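PDB 6FSG: flavodoxin from Bacillus cereus, which binds flavin mononucleotide and probably serves as a low-potential electron donor to a number of redox enzymes. Local coordinates for residues 69-72 against 73-77; 106-109 against 110-114. All coordinates share one frame; numbering follows the deposited sequence. Where two conformers were deposited one is given.

Interaction 1: residues 69-72 against 73-77. With GLC (alpha-D-glucopyranose), chain D.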
loop_
_atom_site.group_PDB
_atom_site.type_symbol
_atom_site.label_atom_id
_atom_site.label_comp_id
_atom_site.label_asym_id
_atom_site.label_seq_id
_atom_site.Cartn_x
_atom_site.Cartn_y
_atom_site.Cartn_z
ATOM N N LEU A 69 -11.480 -6.973 2.719
ATOM C CA LEU A 69 -12.386 -7.546 1.718
ATOM C C LEU A 69 -13.505 -6.577 1.321
ATOM O O LEU A 69 -13.816 -6.433 0.128
ATOM C CB LEU A 69 -12.944 -8.887 2.216
ATOM C CG LEU A 69 -11.913 -10.014 2.364
ATOM C CD1 LEU A 69 -12.525 -11.238 3.026
ATOM C CD2 LEU A 69 -11.313 -10.376 1.009
ATOM N N ASP A 70 -14.136 -5.908 2.291
ATOM C CA ASP A 70 -15.204 -4.975 1.940
ATOM C C ASP A 70 -14.660 -3.802 1.134
ATOM O O ASP A 70 -15.267 -3.387 0.143
ATOM C CB ASP A 70 -15.932 -4.467 3.184
ATOM C CG ASP A 70 -16.781 -5.534 3.851
ATOM O OD1 ASP A 70 -17.075 -6.576 3.219
ATOM O OD2 ASP A 70 -17.178 -5.309 5.014
ATOM N N PHE A 71 -13.513 -3.256 1.549
ATOM C CA PHE A 71 -12.877 -2.159 0.819
ATOM C C PHE A 71 -12.556 -2.573 -0.611
ATOM O O PHE A 71 -12.806 -1.819 -1.562
ATOM C CB PHE A 71 -11.606 -1.789 1.583
ATOM C CG PHE A 71 -10.865 -0.577 1.069
ATOM C CD1 PHE A 71 -9.981 -0.680 -0.006
ATOM C CD2 PHE A 71 -10.994 0.648 1.709
ATOM C CE1 PHE A 71 -9.261 0.419 -0.447
ATOM C CE2 PHE A 71 -10.270 1.742 1.278
ATOM C CZ PHE A 71 -9.411 1.632 0.188
ATOM N N TYR A 72 -12.014 -3.779 -0.779
ATOM C CA TYR A 72 -11.666 -4.298 -2.097
ATOM C C TYR A 72 -12.889 -4.388 -2.998
ATOM O O TYR A 72 -12.827 -4.016 -4.175
ATOM C CB TYR A 72 -10.989 -5.656 -1.911
ATOM C CG TYR A 72 -10.569 -6.374 -3.172
ATOM C CD1 TYR A 72 -9.463 -5.958 -3.903
ATOM C CD2 TYR A 72 -11.261 -7.493 -3.609
ATOM C CE1 TYR A 72 -9.068 -6.632 -5.041
ATOM C CE2 TYR A 72 -10.875 -8.165 -4.741
ATOM C CZ TYR A 72 -9.783 -7.738 -5.458
ATOM O OH TYR A 72 -9.424 -8.446 -6.588
ATOM N N ASP A 73 -14.001 -4.916 -2.477
ATOM C CA ASP A 73 -15.242 -4.915 -3.243
ATOM C C ASP A 73 -15.610 -3.498 -3.669
ATOM O O ASP A 73 -15.890 -3.239 -4.846
ATOM C CB ASP A 73 -16.366 -5.532 -2.408
ATOM C CG ASP A 73 -16.188 -7.028 -2.186
ATOM O OD1 ASP A 73 -15.353 -7.654 -2.876
ATOM O OD2 ASP A 73 -16.904 -7.579 -1.322
ATOM N N ALA A 74 -15.585 -2.557 -2.721
ATOM C CA ALA A 74 -16.013 -1.189 -2.992
ATOM C C ALA A 74 -15.118 -0.489 -4.006
ATOM O O ALA A 74 -15.555 0.490 -4.627
ATOM C CB ALA A 74 -16.092 -0.409 -1.673
ATOM N N MET A 75 -13.905 -0.999 -4.232
ATOM C CA MET A 75 -13.029 -0.390 -5.223
ATOM C C MET A 75 -13.571 -0.553 -6.639
ATOM O O MET A 75 -13.173 0.205 -7.527
ATOM C CB MET A 75 -11.606 -0.958 -5.129
ATOM C CG MET A 75 -10.813 -0.547 -3.884
ATOM S SD MET A 75 -9.178 -1.300 -3.813
ATOM C CE MET A 75 -8.265 -0.296 -4.984
ATOM N N ASP A 76 -14.478 -1.506 -6.875
ATOM C CA ASP A 76 -15.045 -1.646 -8.214
ATOM C C ASP A 76 -15.930 -0.470 -8.625
ATOM O O ASP A 76 -16.311 -0.397 -9.798
ATOM C CB ASP A 76 -15.799 -2.971 -8.354
ATOM C CG ASP A 76 -14.858 -4.159 -8.406
ATOM O OD1 ASP A 76 -13.746 -4.011 -8.965
ATOM O OD2 ASP A 76 -15.218 -5.224 -7.873
ATOM N N SER A 77 -16.232 0.453 -7.707
ATOM C CA SER A 77 -17.123 1.573 -7.988
ATOM C C SER A 77 -16.418 2.928 -7.993
ATOM O O SER A 77 -17.088 3.958 -8.130
ATOM C CB SER A 77 -18.275 1.597 -6.979
ATOM O OG SER A 77 -19.014 0.388 -7.032
HETATM C C1 GLC D . -15.668 2.086 -14.760
HETATM C C2 GLC D . -15.155 0.684 -15.058
HETATM C C3 GLC D . -16.334 -0.258 -15.227
HETATM C C4 GLC D . -17.234 -0.192 -14.001
HETATM C C5 GLC D . -17.586 1.243 -13.617
HETATM C C6 GLC D . -18.261 1.262 -12.251
HETATM O O1 GLC D . -16.513 2.539 -15.822
HETATM O O2 GLC D . -14.352 0.686 -16.244
HETATM O O3 GLC D . -15.850 -1.594 -15.384
HETATM O O4 GLC D . -18.439 -0.914 -14.280
HETATM O O5 GLC D . -16.411 2.050 -13.543
HETATM O O6 GLC D . -18.190 2.576 -11.685
HETATM O O HOH W 1 -16.759 -8.375 1.292
HETATM O O HOH W 2 -13.234 -6.017 -6.205
#

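Interaction 2: residues 106-109 against 110-114. With GLC (alpha-D-glucopyranose), chain D.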
loop_
_atom_site.group_PDB
_atom_site.type_symbol
_atom_site.label_atom_id
_atom_site.label_comp_id
_atom_site.label_asym_id
_atom_site.label_seq_id
_atom_site.Cartn_x
_atom_site.Cartn_y
_atom_site.Cartn_z
ATOM N N ILE A 106 -2.386 -4.336 -6.499
ATOM C CA ILE A 106 -1.882 -3.669 -7.701
ATOM C C ILE A 106 -2.861 -3.847 -8.856
ATOM O O ILE A 106 -3.201 -2.891 -9.563
ATOM C CB ILE A 106 -0.461 -4.156 -8.054
ATOM C CG1 ILE A 106 0.568 -3.536 -7.087
ATOM C CG2 ILE A 106 -0.130 -3.828 -9.525
ATOM C CD1 ILE A 106 1.969 -4.077 -7.267
ATOM N N GLU A 107 -3.306 -5.084 -9.085
ATOM C CA GLU A 107 -4.237 -5.347 -10.178
ATOM C C GLU A 107 -5.489 -4.484 -10.069
ATOM O O GLU A 107 -5.974 -3.947 -11.073
ATOM C CB GLU A 107 -4.600 -6.835 -10.185
ATOM C CG GLU A 107 -5.633 -7.273 -11.199
ATOM C CD GLU A 107 -6.013 -8.725 -10.989
ATOM O OE1 GLU A 107 -6.804 -9.026 -10.068
ATOM O OE2 GLU A 107 -5.471 -9.572 -11.713
ATOM N N LYS A 108 -6.063 -4.375 -8.869
ATOM C CA LYS A 108 -7.301 -3.610 -8.716
ATOM C C LYS A 108 -7.069 -2.123 -8.975
ATOM O O LYS A 108 -7.879 -1.467 -9.639
ATOM C CB LYS A 108 -7.904 -3.864 -7.333
ATOM C CG LYS A 108 -9.307 -3.270 -7.123
ATOM C CD LYS A 108 -10.347 -3.760 -8.146
ATOM C CE LYS A 108 -10.568 -5.269 -8.055
ATOM N NZ LYS A 108 -11.627 -5.721 -8.994
ATOM N N LEU A 109 -5.955 -1.579 -8.486
ATOM C CA LEU A 109 -5.615 -0.193 -8.789
ATOM C C LEU A 109 -5.508 0.032 -10.292
ATOM O O LEU A 109 -5.999 1.042 -10.808
ATOM C CB LEU A 109 -4.311 0.200 -8.097
ATOM C CG LEU A 109 -4.367 0.318 -6.566
ATOM C CD1 LEU A 109 -2.980 0.220 -5.960
ATOM C CD2 LEU A 109 -5.042 1.615 -6.154
ATOM N N GLN A 110 -4.886 -0.911 -11.014
ATOM C CA GLN A 110 -4.784 -0.798 -12.466
ATOM C C GLN A 110 -6.160 -0.763 -13.106
ATOM O O GLN A 110 -6.412 0.033 -14.020
ATOM C CB GLN A 110 -4.012 -1.985 -13.034
ATOM C CG GLN A 110 -2.579 -2.113 -12.581
ATOM C CD GLN A 110 -1.985 -3.454 -12.978
ATOM O OE1 GLN A 110 -2.712 -4.398 -13.309
ATOM N NE2 GLN A 110 -0.657 -3.552 -12.939
ATOM N N GLU A 111 -7.058 -1.644 -12.650
ATOM C CA GLU A 111 -8.387 -1.730 -13.236
ATOM C C GLU A 111 -9.150 -0.427 -13.081
ATOM O O GLU A 111 -9.979 -0.098 -13.930
ATOM C CB GLU A 111 -9.188 -2.854 -12.573
ATOM C CG GLU A 111 -8.755 -4.248 -12.963
ATOM C CD GLU A 111 -9.519 -5.344 -12.242
ATOM O OE1 GLU A 111 -10.457 -5.038 -11.473
ATOM O OE2 GLU A 111 -9.174 -6.528 -12.461
ATOM N N ARG A 112 -8.918 0.304 -11.997
ATOM C CA ARG A 112 -9.669 1.522 -11.721
ATOM C C ARG A 112 -9.004 2.763 -12.313
ATOM O O ARG A 112 -9.501 3.879 -12.107
ATOM C CB ARG A 112 -9.912 1.684 -10.217
ATOM C CG ARG A 112 -10.568 0.483 -9.505
ATOM C CD ARG A 112 -11.728 -0.155 -10.262
ATOM N NE ARG A 112 -12.724 0.850 -10.583
ATOM C CZ ARG A 112 -13.623 0.725 -11.544
ATOM N NH1 ARG A 112 -13.686 -0.396 -12.242
ATOM N NH2 ARG A 112 -14.464 1.714 -11.790
ATOM N N GLY A 113 -7.918 2.587 -13.072
ATOM C CA GLY A 113 -7.313 3.663 -13.835
ATOM C C GLY A 113 -6.111 4.331 -13.201
ATOM O O GLY A 113 -5.580 5.289 -13.781
ATOM N N ALA A 114 -5.658 3.865 -12.043
ATOM C CA ALA A 114 -4.499 4.476 -11.418
ATOM C C ALA A 114 -3.242 4.164 -12.220
ATOM O O ALA A 114 -3.128 3.114 -12.861
ATOM C CB ALA A 114 -4.322 3.963 -9.992
HETATM C C1 GLC D . -15.668 2.086 -14.760
HETATM C C2 GLC D . -15.155 0.684 -15.058
HETATM C C3 GLC D . -16.334 -0.258 -15.227
HETATM C C4 GLC D . -17.234 -0.192 -14.001
HETATM C C5 GLC D . -17.586 1.243 -13.617
HETATM C C6 GLC D . -18.261 1.262 -12.251
HETATM O O1 GLC D . -16.513 2.539 -15.822
HETATM O O2 GLC D . -14.352 0.686 -16.244
HETATM O O3 GLC D . -15.850 -1.594 -15.384
HETATM O O4 GLC D . -18.439 -0.914 -14.280
HETATM O O5 GLC D . -16.411 2.050 -13.543
HETATM O O6 GLC D . -18.190 2.576 -11.685
#

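Interaction 1: residues 69-72 against 73-77
Two carboxylates of like charge, Asp70 and Asp73, are joined by one water on the outer side of helix 69-74, in one of the two conformers of Asp73. The water gives one hydrogen to Asp70 OD1 and one to Asp73 OD2, each at 2.7 Å. The shared water probably eases the repulsion between the two groups, where Asp70 OD1 and Asp73 OD2 are 4.7 Å apart. A second water links a carbonyl to a carboxylate further along. It donates to Tyr72 O and to Asp76 OD2, and it also lies over one face of the Tyr72 ring, toward the rim. The carbonyl of Tyr72 has a further partner, since Met75 N bonds to it at 3.2 Å. That donor stands above the carbonyl plane, away from the lone pairs. Met75 N also makes a weak bond to Phe71 O. Earlier in the helix the bonding is regular, with Asp73 N on Leu69 O and Ala74 N on Asp70 O, both at 3.0 Å. Phe71 and Met75 form a Met-aromatic contact one turn apart. Phe71 has CG anti to its own N (chi1 -174°), while the Met75 chain bends at chi3 (77°). This brings Met75 SD to 3.8 Å from Phe71 CE1, at an oblique approach to the ring. The helix belongs to the beta-alpha-beta unit between strands 51-55 and 84-91 of the flavodoxin fold. Phe71 packs on Ala43 and Leu46, while Tyr72 and Met75 lie against helix 100-111.

Interaction 2: residues 106-109 against 110-114
A Schellman motif ends helix 100-111, with Leu109 O and Gln110 O as its acceptors. The Leu109 carbonyl takes a bond from Ala114 N at 3.1 Å and a weak one from Arg112 N. Gly113 N bonds back to Gln110 O. Gly113 has a positive phi (99°), a backbone angle that suits glycine. The CB of Ala114 packs back near Leu109 CB. Before the cap, Gln110 N, Glu111 N and Arg112 N bond to the carbonyls of Ile106, Glu107 and Lys108. This helix is the crossover from strand 84-91 to strand 115-124 in the parallel sheet of the flavodoxin fold. Leu109 faces the sheet and touches Ala85, Val87 and Val116. On another side, Lys108 bends at chi2 and chi3 (57° and 63°), which brings its amine to the Glu111 carboxylate. Lys108 NZ meets Glu111 OE1 on the syn side at 2.8 Å, somewhat out of the carboxylate plane. The lysine also has a salt bridge to Asp76. In one conformer of Glu107, the like-charged Glu107 and Glu111 run side by side, their carboxylate planes nearly parallel. There Glu107 OE1 is 4.2 Å from Glu111 OE2. Ile106 CG2 touches Gln110 NE2 at 3.5 Å. The Arg112 chain bends at chi2 and chi3 and carries its guanidinium clear of 106-109, where its NH2 donates to O5 of the bound glucose at 2.6 Å. Its NE is held by Ile78 O.

Interactions 1 and 2 lie on neighbouring helices, with centres 12 Å apart, and they touch directly. Asp76 OD1 of interaction 1 forms a salt bridge with Lys108 NZ of interaction 2 at 2.7 Å. The lysine thus stands between two acidic residues, and its charge probably offsets the closeness of Asp76 OD1 and Glu111 OE1, 4.3 Å apart. Arg112 packs along the end of 73-77, with its CD 3.1 Å from Met75 O and its CZ 3.4 Å from Asp76 O. Both contacts reach the glucose, where Asp76 O comes within 3.5 Å of its C6. The flavin is more distant, about 13 Å from the Leu69 side chain and about 14 Å from that of Ile106.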